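Local coordinates for protein fucose-binding lectin (Kordia periserrulae, PDB 6HTN) that binds methyl alpha-L-fucopyranoside in pockets between neighbouring blades of a beta-propeller, and probably acts as a carbohydrate-binding lectin, at residues 14-19 with 64-69; 26-31 with 37-42. All coordinates share one frame; numbering follows the deposited sequence.

Contact 1 is wholly buried and joins two successive four-stranded sheets, the second strand of one facing the second strand of the next; contact 2 lies farther out, is only partly buried, and pairs the third and outermost strands of the first sheet. Strands 13-20 and 27-32 are neighbours in that sheet, so the two contacts are continuous: Tyr18 OH of contact 1 meets Glu29 OE2 of contact 2. Across contact 1 side chains meet without a hydrogen bond, by apolar and CH-pi packing, whereas within the blade backbone bonds, a salt bridge and waters dominate. Both supply polar groups to the chain G fucoside, and both reach the chain O fucoside and the second subunit.

Contact 1: 14-19 with 64-69. With MFU (methyl alpha-L-fucopyranoside), chain G; MFU (methyl alpha-L-fucopyranoside), chain H; MFU (methyl alpha-L-fucopyranoside), chain O.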
# COMPACT_ATOMS: atom_id res chain seq x y z
N HIS A 14 7.76 15.56 -24.78
CA HIS A 14 8.67 15.45 -23.63
C HIS A 14 7.93 14.70 -22.53
O HIS A 14 6.79 15.09 -22.24
CB HIS A 14 9.13 16.81 -23.14
CG HIS A 14 9.84 17.57 -24.23
ND1 HIS A 14 11.23 17.57 -24.31
CD2 HIS A 14 9.36 18.28 -25.30
CE1 HIS A 14 11.59 18.30 -25.40
NE2 HIS A 14 10.49 18.72 -26.02
N LEU A 15 8.54 13.66 -21.99
CA LEU A 15 7.92 12.86 -20.88
C LEU A 15 8.77 13.02 -19.66
O LEU A 15 10.03 12.99 -19.74
CB LEU A 15 7.84 11.38 -21.29
CG LEU A 15 7.14 11.03 -22.59
CD1 LEU A 15 7.26 9.53 -22.88
CD2 LEU A 15 5.67 11.42 -22.56
N ARG A 16 8.13 13.12 -18.50
CA ARG A 16 8.84 13.12 -17.21
C ARG A 16 8.12 12.11 -16.31
O ARG A 16 6.90 12.32 -16.04
CB ARG A 16 8.97 14.48 -16.56
CG ARG A 16 9.73 15.49 -17.40
CD ARG A 16 11.23 15.14 -17.42
NE ARG A 16 12.00 16.17 -18.18
CZ ARG A 16 12.21 16.18 -19.49
NH1 ARG A 16 11.69 15.30 -20.29
NH2 ARG A 16 12.95 17.14 -19.99
N ILE A 17 8.81 11.08 -15.87
CA ILE A 17 8.22 9.95 -15.09
C ILE A 17 8.89 9.93 -13.73
O ILE A 17 10.14 9.77 -13.67
CB ILE A 17 8.35 8.64 -15.85
CG1 ILE A 17 7.91 8.71 -17.30
CG2 ILE A 17 7.67 7.51 -15.08
CD1 ILE A 17 6.44 9.17 -17.50
N TYR A 18 8.14 10.02 -12.65
CA TYR A 18 8.63 10.13 -11.28
C TYR A 18 8.28 8.87 -10.49
O TYR A 18 7.11 8.42 -10.53
CB TYR A 18 8.05 11.37 -10.59
CG TYR A 18 8.41 12.65 -11.32
CD1 TYR A 18 9.64 13.28 -11.09
CD2 TYR A 18 7.59 13.15 -12.30
CE1 TYR A 18 10.00 14.40 -11.83
CE2 TYR A 18 7.93 14.27 -13.03
CZ TYR A 18 9.15 14.89 -12.80
OH TYR A 18 9.53 15.95 -13.62
N SER A 19 9.25 8.35 -9.77
CA SER A 19 9.04 7.14 -8.95
C SER A 19 9.96 7.13 -7.74
O SER A 19 10.94 7.85 -7.70
CB SER A 19 9.17 5.90 -9.76
OG SER A 19 10.52 5.75 -10.28
N ILE A 64 8.85 25.22 -19.61
CA ILE A 64 8.08 24.20 -18.81
C ILE A 64 8.24 24.50 -17.35
O ILE A 64 9.35 24.82 -16.84
CB ILE A 64 8.48 22.79 -19.21
CG1 ILE A 64 7.52 21.74 -18.63
CG2 ILE A 64 9.90 22.48 -18.76
CD1 ILE A 64 6.13 21.81 -19.22
N HIS A 65 7.15 24.32 -16.59
CA HIS A 65 7.14 24.37 -15.12
C HIS A 65 6.60 23.02 -14.66
O HIS A 65 5.61 22.55 -15.28
CB HIS A 65 6.23 25.48 -14.59
CG HIS A 65 6.67 26.83 -15.06
ND1 HIS A 65 7.31 27.69 -14.20
CD2 HIS A 65 6.55 27.43 -16.27
CE1 HIS A 65 7.61 28.82 -14.91
NE2 HIS A 65 7.19 28.66 -16.17
N ILE A 66 7.23 22.43 -13.66
CA ILE A 66 6.80 21.09 -13.19
C ILE A 66 6.62 21.17 -11.69
O ILE A 66 7.37 21.82 -10.97
CB ILE A 66 7.83 20.01 -13.56
CG1 ILE A 66 8.18 20.00 -15.03
CG2 ILE A 66 7.35 18.64 -13.08
CD1 ILE A 66 9.34 19.09 -15.42
N ARG A 67 5.57 20.49 -11.19
CA ARG A 67 5.35 20.35 -9.76
C ARG A 67 5.12 18.87 -9.46
O ARG A 67 4.32 18.23 -10.14
CB ARG A 67 4.15 21.20 -9.31
CG ARG A 67 4.32 22.70 -9.51
CD ARG A 67 5.34 23.27 -8.58
NE ARG A 67 5.48 24.74 -8.71
CZ ARG A 67 6.25 25.34 -9.60
NH1 ARG A 67 6.96 24.66 -10.50
NH2 ARG A 67 6.29 26.67 -9.59
N VAL A 68 5.84 18.38 -8.46
CA VAL A 68 5.80 16.95 -8.06
C VAL A 68 5.44 16.93 -6.58
O VAL A 68 5.98 17.71 -5.79
CB VAL A 68 7.21 16.32 -8.31
CG1 VAL A 68 7.31 14.93 -7.84
CG2 VAL A 68 7.57 16.39 -9.75
N TYR A 69 4.54 16.03 -6.21
CA TYR A 69 3.97 15.91 -4.85
C TYR A 69 4.11 14.49 -4.33
O TYR A 69 3.70 13.54 -5.01
CB TYR A 69 2.49 16.34 -4.87
CG TYR A 69 2.26 17.75 -5.36
CD1 TYR A 69 2.39 18.82 -4.49
CD2 TYR A 69 2.05 18.00 -6.71
CE1 TYR A 69 2.25 20.13 -4.96
CE2 TYR A 69 1.94 19.29 -7.19
CZ TYR A 69 2.06 20.35 -6.31
OH TYR A 69 2.01 21.64 -6.80
C1 MFU G . 15.69 18.24 -17.74
C2 MFU G . 15.62 17.59 -16.36
C3 MFU G . 15.09 18.46 -15.27
C4 MFU G . 13.69 18.89 -15.65
C5 MFU G . 13.90 19.57 -17.02
C6 MFU G . 12.52 20.00 -17.60
O1 MFU G . 16.53 19.31 -17.48
O2 MFU G . 17.00 17.28 -15.93
O3 MFU G . 15.00 17.81 -13.97
O4 MFU G . 12.82 17.76 -15.90
O5 MFU G . 14.33 18.65 -18.03
CM MFU G . 16.78 20.05 -18.70
C1 MFU H . 5.72 28.30 -6.14
C2 MFU H . 5.43 27.27 -5.06
C3 MFU H . 3.92 27.21 -4.85
C4 MFU H . 3.25 26.83 -6.14
C5 MFU H . 3.60 27.92 -7.19
C6 MFU H . 2.97 27.60 -8.52
O1 MFU H . 5.34 29.57 -5.57
O2 MFU H . 6.11 27.69 -3.87
O3 MFU H . 3.64 26.30 -3.78
O4 MFU H . 3.72 25.59 -6.67
O5 MFU H . 5.07 27.93 -7.35
CM MFU H . 5.53 30.56 -6.59
C1 MFU O . 7.96 5.01 -27.71
C2 MFU O . 8.33 4.37 -26.37
C3 MFU O . 9.14 5.32 -25.58
C4 MFU O . 8.50 6.66 -25.33
C5 MFU O . 8.24 7.26 -26.74
C6 MFU O . 7.54 8.57 -26.59
O1 MFU O . 9.20 5.17 -28.37
O2 MFU O . 9.08 3.19 -26.69
O3 MFU O . 9.52 4.68 -24.32
O4 MFU O . 7.25 6.48 -24.67
O5 MFU O . 7.45 6.33 -27.45
CM MFU O . 9.03 5.90 -29.65
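With CG anti to its carbonyl carbon (chi1 -59°), Tyr18 presents one ring face to Val68, whose CG2, likewise anti to its own carbonyl carbon, sits over the ring centre in a CH-pi contact, 3.7 Å from the centroid of the Tyr18 ring. Ile66 takes the hydroxyl end: its CG2 lies 3.5 Å from Tyr18 OH, and its CD1 also reaches that oxygen. The hydroxyl itself is hydrogen-bonded to Glu29. Farther along, Ile66 CD1 touches Arg16 CG, the two side chains crossing at about a right angle.

Arg16 bends at chi2 (-72°), which folds its guanidinium back so that NH1 bonds Leu15 O (2.9 Å) from above the carbonyl plane. The same guanidinium also binds sugar: Arg16 NE donates to O4 of the chain G fucoside (2.9 Å) and Arg16 NH2 to its O5 (2.8 Å). Ile64 CG2 packs on C6 of the same sugar. Arg67 repeats this grip on the chain H fucoside. With Asp33 salt-bridged to NH2 and Leu15 O bound by NH1, the rotation of the Arg16 guanidinium is probably restricted; an apolar seam between blades thus borders a polar sugar site.

Contact 2: 26-31 with 37-42; sequences KLLERC and WYDGAL. With MFU (methyl alpha-L-fucopyranoside), chain G; MFU (methyl alpha-L-fucopyranoside), chain O.
Glu29 and the 40-42 loop jointly grip the chain G fucoside. Glu29 OE1 accepts from the sugar O3 (2.6 Å) and OE2 from its O4, while Ala41 N donates to O2 (2.9 Å). The extended Glu29 side chain, CG anti to the backbone N (chi1 177°), runs past Gly40, whose CA comes within 3.1 Å of Glu29 OE1. Leu42 N reaches the same OE1 on its anti side, tilted from the carboxylate plane, in a long bond of 3.3 Å; Arg16 of strand 13-20 packs against the acid.

Behind this shell, Gly40 N bonds Glu29 O, and Cys31 and Tyr38 form a hydrogen-bonded antiparallel pair. Cys31 CB lies over the Tyr38 ring face, 3.5 Å from the centroid of that ring, with SG placed obliquely; Tyr38 OH is tied to Asp33. On the other face of the sheet, Arg30 NH1 makes a salt bridge to Asp39 OD1 (2.8 Å), and a water joins Arg30 NH2 to Trp37 O. Arg30 NE is salt-bridged to the C-terminal Glu144 of the second subunit. Trp37 NE1 donates to O3 of the chain O fucoside (2.9 Å), whose other partners include Arg117 and Glu129 of the second subunit. This is the outer hairpin of a beta-propeller blade, contributing to one sugar pocket within the chain and another across the subunit interface.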
# COMPACT_ATOMS: atom_id res chain seq x y z
N LYS A 26 14.83 7.39 -2.41
CA LYS A 26 14.89 8.69 -3.11
C LYS A 26 14.06 8.68 -4.37
O LYS A 26 13.97 7.68 -5.08
CB LYS A 26 16.33 9.08 -3.43
CG LYS A 26 17.12 9.17 -2.14
CD LYS A 26 17.44 10.47 -1.62
CE LYS A 26 18.46 10.43 -0.49
NZ LYS A 26 18.21 11.54 0.48
N LEU A 27 13.49 9.84 -4.68
CA LEU A 27 12.74 10.00 -5.94
C LEU A 27 13.69 9.97 -7.14
O LEU A 27 14.81 10.56 -7.06
CB LEU A 27 11.88 11.27 -5.91
CG LEU A 27 10.76 11.29 -4.88
CD1 LEU A 27 10.15 12.68 -4.76
CD2 LEU A 27 9.71 10.26 -5.17
N LEU A 28 13.24 9.30 -8.15
CA LEU A 28 13.88 9.18 -9.49
C LEU A 28 13.04 9.97 -10.47
O LEU A 28 11.77 9.85 -10.46
CB LEU A 28 13.90 7.71 -9.88
CG LEU A 28 14.33 7.38 -11.30
CD1 LEU A 28 15.76 7.80 -11.54
CD2 LEU A 28 14.16 5.89 -11.59
N GLU A 29 13.68 10.71 -11.36
CA GLU A 29 13.03 11.36 -12.51
C GLU A 29 13.60 10.77 -13.79
O GLU A 29 14.87 10.83 -13.94
CB GLU A 29 13.26 12.86 -12.49
CG GLU A 29 12.68 13.58 -13.69
CD GLU A 29 13.04 15.04 -13.75
OE1 GLU A 29 14.21 15.40 -13.43
OE2 GLU A 29 12.13 15.88 -14.11
N ARG A 30 12.80 10.18 -14.61
CA ARG A 30 13.22 9.63 -15.91
C ARG A 30 12.66 10.53 -17.01
O ARG A 30 11.48 10.94 -16.93
CB ARG A 30 12.82 8.19 -16.11
CG ARG A 30 13.53 7.26 -15.14
CD ARG A 30 15.04 7.08 -15.47
NE ARG A 30 15.13 6.18 -16.60
CZ ARG A 30 16.28 5.97 -17.31
NH1 ARG A 30 17.35 6.67 -17.05
NH2 ARG A 30 16.31 5.01 -18.19
N CYS A 31 13.50 10.86 -17.97
CA CYS A 31 13.18 11.88 -18.98
C CYS A 31 13.26 11.35 -20.38
O CYS A 31 14.20 10.60 -20.70
CB CYS A 31 14.15 13.04 -18.88
SG CYS A 31 14.34 13.77 -17.27
N TRP A 37 15.65 7.46 -22.97
CA TRP A 37 15.40 7.79 -21.56
C TRP A 37 16.68 8.13 -20.84
O TRP A 37 17.73 7.40 -21.03
CB TRP A 37 14.71 6.61 -20.89
CG TRP A 37 13.32 6.42 -21.39
CD1 TRP A 37 12.86 5.54 -22.31
CD2 TRP A 37 12.16 7.15 -20.91
NE1 TRP A 37 11.49 5.68 -22.48
CE2 TRP A 37 11.07 6.67 -21.65
CE3 TRP A 37 11.98 8.15 -19.98
CZ2 TRP A 37 9.76 7.15 -21.42
CZ3 TRP A 37 10.70 8.64 -19.74
CH2 TRP A 37 9.65 8.14 -20.48
N TYR A 38 16.66 9.14 -20.01
CA TYR A 38 17.81 9.52 -19.19
C TYR A 38 17.38 9.98 -17.81
O TYR A 38 16.16 10.28 -17.58
CB TYR A 38 18.63 10.56 -19.96
CG TYR A 38 18.01 11.93 -20.08
CD1 TYR A 38 18.18 12.90 -19.11
CD2 TYR A 38 17.25 12.24 -21.19
CE1 TYR A 38 17.59 14.16 -19.22
CE2 TYR A 38 16.68 13.51 -21.34
CZ TYR A 38 16.85 14.46 -20.34
OH TYR A 38 16.27 15.70 -20.40
N ASP A 39 18.29 10.05 -16.89
CA ASP A 39 18.01 10.49 -15.52
C ASP A 39 17.92 12.01 -15.49
O ASP A 39 18.89 12.73 -15.84
CB ASP A 39 19.03 10.04 -14.49
CG ASP A 39 19.06 8.56 -14.18
OD1 ASP A 39 18.15 7.81 -14.60
OD2 ASP A 39 20.15 8.14 -13.63
N GLY A 40 16.82 12.55 -14.97
CA GLY A 40 16.66 13.98 -14.78
C GLY A 40 17.34 14.50 -13.55
O GLY A 40 17.70 13.72 -12.63
N ALA A 41 17.45 15.81 -13.43
CA ALA A 41 18.15 16.50 -12.35
C ALA A 41 17.53 16.22 -10.97
O ALA A 41 18.21 16.35 -9.97
CB ALA A 41 18.22 17.97 -12.64
N LEU A 42 16.22 15.92 -10.92
CA LEU A 42 15.58 15.67 -9.60
C LEU A 42 16.18 14.42 -8.95
O LEU A 42 16.19 14.34 -7.73
CB LEU A 42 14.06 15.56 -9.80
CG LEU A 42 13.27 15.13 -8.57
CD1 LEU A 42 11.87 15.80 -8.59
CD2 LEU A 42 13.13 13.60 -8.54
C1 MFU G . 15.69 18.24 -17.74
C2 MFU G . 15.62 17.59 -16.36
C3 MFU G . 15.09 18.46 -15.27
C4 MFU G . 13.69 18.89 -15.65
C5 MFU G . 13.90 19.57 -17.02
C6 MFU G . 12.52 20.00 -17.60
O1 MFU G . 16.53 19.31 -17.48
O2 MFU G . 17.00 17.28 -15.93
O3 MFU G . 15.00 17.81 -13.97
O4 MFU G . 12.82 17.76 -15.90
O5 MFU G . 14.33 18.65 -18.03
CM MFU G . 16.78 20.05 -18.70
C1 MFU O . 7.96 5.01 -27.71
C2 MFU O . 8.33 4.37 -26.37
C3 MFU O . 9.14 5.32 -25.58
C4 MFU O . 8.50 6.66 -25.33
C5 MFU O . 8.24 7.26 -26.74
C6 MFU O . 7.54 8.57 -26.59
O1 MFU O . 9.20 5.17 -28.37
O2 MFU O . 9.08 3.19 -26.69
O3 MFU O . 9.52 4.68 -24.32
O4 MFU O . 7.25 6.48 -24.67
O5 MFU O . 7.45 6.33 -27.45
CM MFU O . 9.03 5.90 -29.65
O HOH W 1 14.87 13.02 -5.67
O HOH W 2 18.40 4.69 -20.14